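Local coordinates for putative type VI secretion protein (Escherichia coli, PDB 6SK0) that forms the trimeric VgrG spike at the tip of the type VI secretion system and loads and inhibits a phospholipase effector, at the interface of chains A and B. Residues are numbered along the deposited sequence; one frame, centred on the assembly and turned at random. Chains: chain A/B, Putative type VI secretion protein.

The interface of chains A and B. Residues chain A 700-704; chain B 704, 706, 709-711.
A:Leu702 lays its branched end against B:Met704, and the two side chains cross at about a right angle. CG of A:Leu702 stands anti to its backbone N (chi1 -175°), which sends both methyls inward between the chains. CD2 touches the thioether sulphur SD of B:Met704 at 3.6 Å, and both methyls also lie by the terminal methyl CE. The same CD2 reaches the branch carbon CG of B:Leu710 at 3.9 Å. Nearer the backbone, CB of A:Leu702 packs on CB of B:Ser706. The thioether ends of the two Met704 side chains lie across each other at an oblique angle. Their chains bend at the last torsion (chi3 -87°), and CE of A:Met704 comes 3.5 Å from CE of B:Met704. This apolar cluster faces the inside of the spike, where the third copy of the trimer probably adds its own side chains.

Strand 702-706 of chain A runs parallel to strand 710-714 of chain B and joins it edge to edge. The intertwined beta-prism of VgrG spikes is built from such pairings between chains. A:Leu702 N donates to B:Asn709 O, and A:Leu702 O accepts from B:Asp711 N at 2.9 Å. A:Met704 N then donates to B:Asp711 O at 2.8 Å.

Just before strand 702-706, the carboxylate of A:Asp701 leans over the backbone of B:Asn709. The backbone N-H of B:Asn709 is not aimed at OD1 of this carboxylate, so the pair is not a hydrogen bond, although OD1 of A:Asp701 lies 2.7 Å from N of B:Asn709 and also touches its CB.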
ATOM      1  N   ASP A 700       0.517 -17.338 -24.805  1.00 41.38           N
ATOM      2  CA  ASP A 700       1.378 -16.454 -25.575  1.00 41.38           C
ATOM      3  C   ASP A 700       2.811 -16.973 -25.523  1.00 41.38           C
ATOM      4  O   ASP A 700       3.072 -18.091 -25.073  1.00 41.38           O
ATOM      5  CB  ASP A 700       1.269 -15.019 -25.048  1.00 41.38           C
ATOM      6  CG  ASP A 700       1.572 -13.984 -26.098  1.00 41.38           C
ATOM      7  OD1 ASP A 700       2.728 -13.913 -26.562  1.00 41.38           O
ATOM      8  OD2 ASP A 700       0.654 -13.230 -26.463  1.00 41.38           O
ATOM      9  N   ASP A 701       3.738 -16.150 -25.996  1.00 40.89           N
ATOM     10  CA  ASP A 701       5.158 -16.450 -25.963  1.00 40.89           C
ATOM     11  C   ASP A 701       5.747 -16.187 -24.584  1.00 40.89           C
ATOM     12  O   ASP A 701       5.329 -15.280 -23.863  1.00 40.89           O
ATOM     13  CB  ASP A 701       5.916 -15.595 -26.975  1.00 40.89           C
ATOM     14  CG  ASP A 701       5.675 -16.011 -28.400  1.00 40.89           C
ATOM     15  OD1 ASP A 701       5.298 -17.169 -28.637  1.00 40.89           O
ATOM     16  OD2 ASP A 701       5.877 -15.172 -29.298  1.00 40.89           O
ATOM     17  N   LEU A 702       6.749 -16.976 -24.237  1.00 37.31           N
ATOM     18  CA  LEU A 702       7.619 -16.684 -23.116  1.00 37.31           C
ATOM     19  C   LEU A 702       9.023 -16.470 -23.649  1.00 37.31           C
ATOM     20  O   LEU A 702       9.532 -17.284 -24.426  1.00 37.31           O
ATOM     21  CB  LEU A 702       7.605 -17.797 -22.075  1.00 37.31           C
ATOM     22  CG  LEU A 702       8.407 -17.480 -20.812  1.00 37.31           C
ATOM     23  CD1 LEU A 702       7.704 -18.023 -19.585  1.00 37.31           C
ATOM     24  CD2 LEU A 702       9.828 -18.011 -20.914  1.00 37.31           C
ATOM     25  N   SER A 703       9.646 -15.386 -23.225  1.00 37.25           N
ATOM     26  CA  SER A 703      11.015 -15.078 -23.585  1.00 37.25           C
ATOM     27  C   SER A 703      11.812 -14.862 -22.311  1.00 37.25           C
ATOM     28  O   SER A 703      11.414 -14.077 -21.445  1.00 37.25           O
ATOM     29  CB  SER A 703      11.078 -13.853 -24.492  1.00 37.25           C
ATOM     30  OG  SER A 703      12.396 -13.377 -24.608  1.00 37.25           O
ATOM     31  N   MET A 704      12.911 -15.586 -22.184  1.00 39.08           N
ATOM     32  CA  MET A 704      13.809 -15.463 -21.048  1.00 39.08           C
ATOM     33  C   MET A 704      15.202 -15.234 -21.602  1.00 39.08           C
ATOM     34  O   MET A 704      15.745 -16.092 -22.302  1.00 39.08           O
ATOM     35  CB  MET A 704      13.752 -16.701 -20.164  1.00 39.08           C
ATOM     36  CG  MET A 704      14.953 -16.877 -19.285  1.00 39.08           C
ATOM     37  SD  MET A 704      14.685 -18.136 -18.038  1.00 39.08           S
ATOM     38  CE  MET A 704      13.940 -17.123 -16.795  1.00 39.08           C
TER
ATOM     39  N   MET B 704       8.564 -23.758 -16.252  1.00 39.08           N
ATOM     40  CA  MET B 704       8.477 -22.569 -17.082  1.00 39.08           C
ATOM     41  C   MET B 704       7.887 -22.995 -18.414  1.00 39.08           C
ATOM     42  O   MET B 704       8.485 -23.799 -19.133  1.00 39.08           O
ATOM     43  CB  MET B 704       9.840 -21.915 -17.255  1.00 39.08           C
ATOM     44  CG  MET B 704       9.936 -21.013 -18.448  1.00 39.08           C
ATOM     45  SD  MET B 704      11.427 -20.017 -18.409  1.00 39.08           S
ATOM     46  CE  MET B 704      10.816 -18.663 -17.448  1.00 39.08           C
ATOM     47  N   SER B 706       5.241 -21.925 -21.948  1.00 40.45           N
ATOM     48  CA  SER B 706       4.435 -21.045 -22.764  1.00 40.45           C
ATOM     49  C   SER B 706       3.567 -21.909 -23.654  1.00 40.45           C
ATOM     50  O   SER B 706       3.927 -23.036 -23.993  1.00 40.45           O
ATOM     51  CB  SER B 706       5.289 -20.089 -23.604  1.00 40.45           C
ATOM     52  OG  SER B 706       6.043 -20.779 -24.570  1.00 40.45           O
ATOM     53  N   ASN B 709       5.618 -19.834 -28.627  1.00 40.89           N
ATOM     54  CA  ASN B 709       7.057 -20.040 -28.647  1.00 40.89           C
ATOM     55  C   ASN B 709       7.729 -19.629 -27.346  1.00 40.89           C
ATOM     56  O   ASN B 709       7.419 -18.596 -26.752  1.00 40.89           O
ATOM     57  CB  ASN B 709       7.671 -19.276 -29.811  1.00 40.89           C
ATOM     58  CG  ASN B 709       7.162 -19.762 -31.140  1.00 40.89           C
ATOM     59  OD1 ASN B 709       6.640 -20.864 -31.246  1.00 40.89           O
ATOM     60  ND2 ASN B 709       7.306 -18.942 -32.161  1.00 40.89           N
ATOM     61  N   LEU B 710       8.667 -20.453 -26.914  1.00 39.08           N
ATOM     62  CA  LEU B 710       9.502 -20.187 -25.762  1.00 39.08           C
ATOM     63  C   LEU B 710      10.929 -19.971 -26.238  1.00 39.08           C
ATOM     64  O   LEU B 710      11.522 -20.862 -26.851  1.00 39.08           O
ATOM     65  CB  LEU B 710       9.428 -21.344 -24.773  1.00 39.08           C
ATOM     66  CG  LEU B 710       9.818 -21.053 -23.333  1.00 39.08           C
ATOM     67  CD1 LEU B 710       9.056 -21.965 -22.383  1.00 39.08           C
ATOM     68  CD2 LEU B 710      11.304 -21.215 -23.167  1.00 39.08           C
ATOM     69  N   ASP B 711      11.478 -18.800 -25.955  1.00 40.19           N
ATOM     70  CA  ASP B 711      12.832 -18.456 -26.360  1.00 40.19           C
ATOM     71  C   ASP B 711      13.685 -18.205 -25.128  1.00 40.19           C
ATOM     72  O   ASP B 711      13.306 -17.425 -24.248  1.00 40.19           O
ATOM     73  CB  ASP B 711      12.839 -17.246 -27.292  1.00 40.19           C
ATOM     74  CG  ASP B 711      12.050 -17.491 -28.562  1.00 40.19           C
ATOM     75  OD1 ASP B 711      12.085 -18.631 -29.082  1.00 40.19           O
ATOM     76  OD2 ASP B 711      11.386 -16.556 -29.052  1.00 40.19           O
TER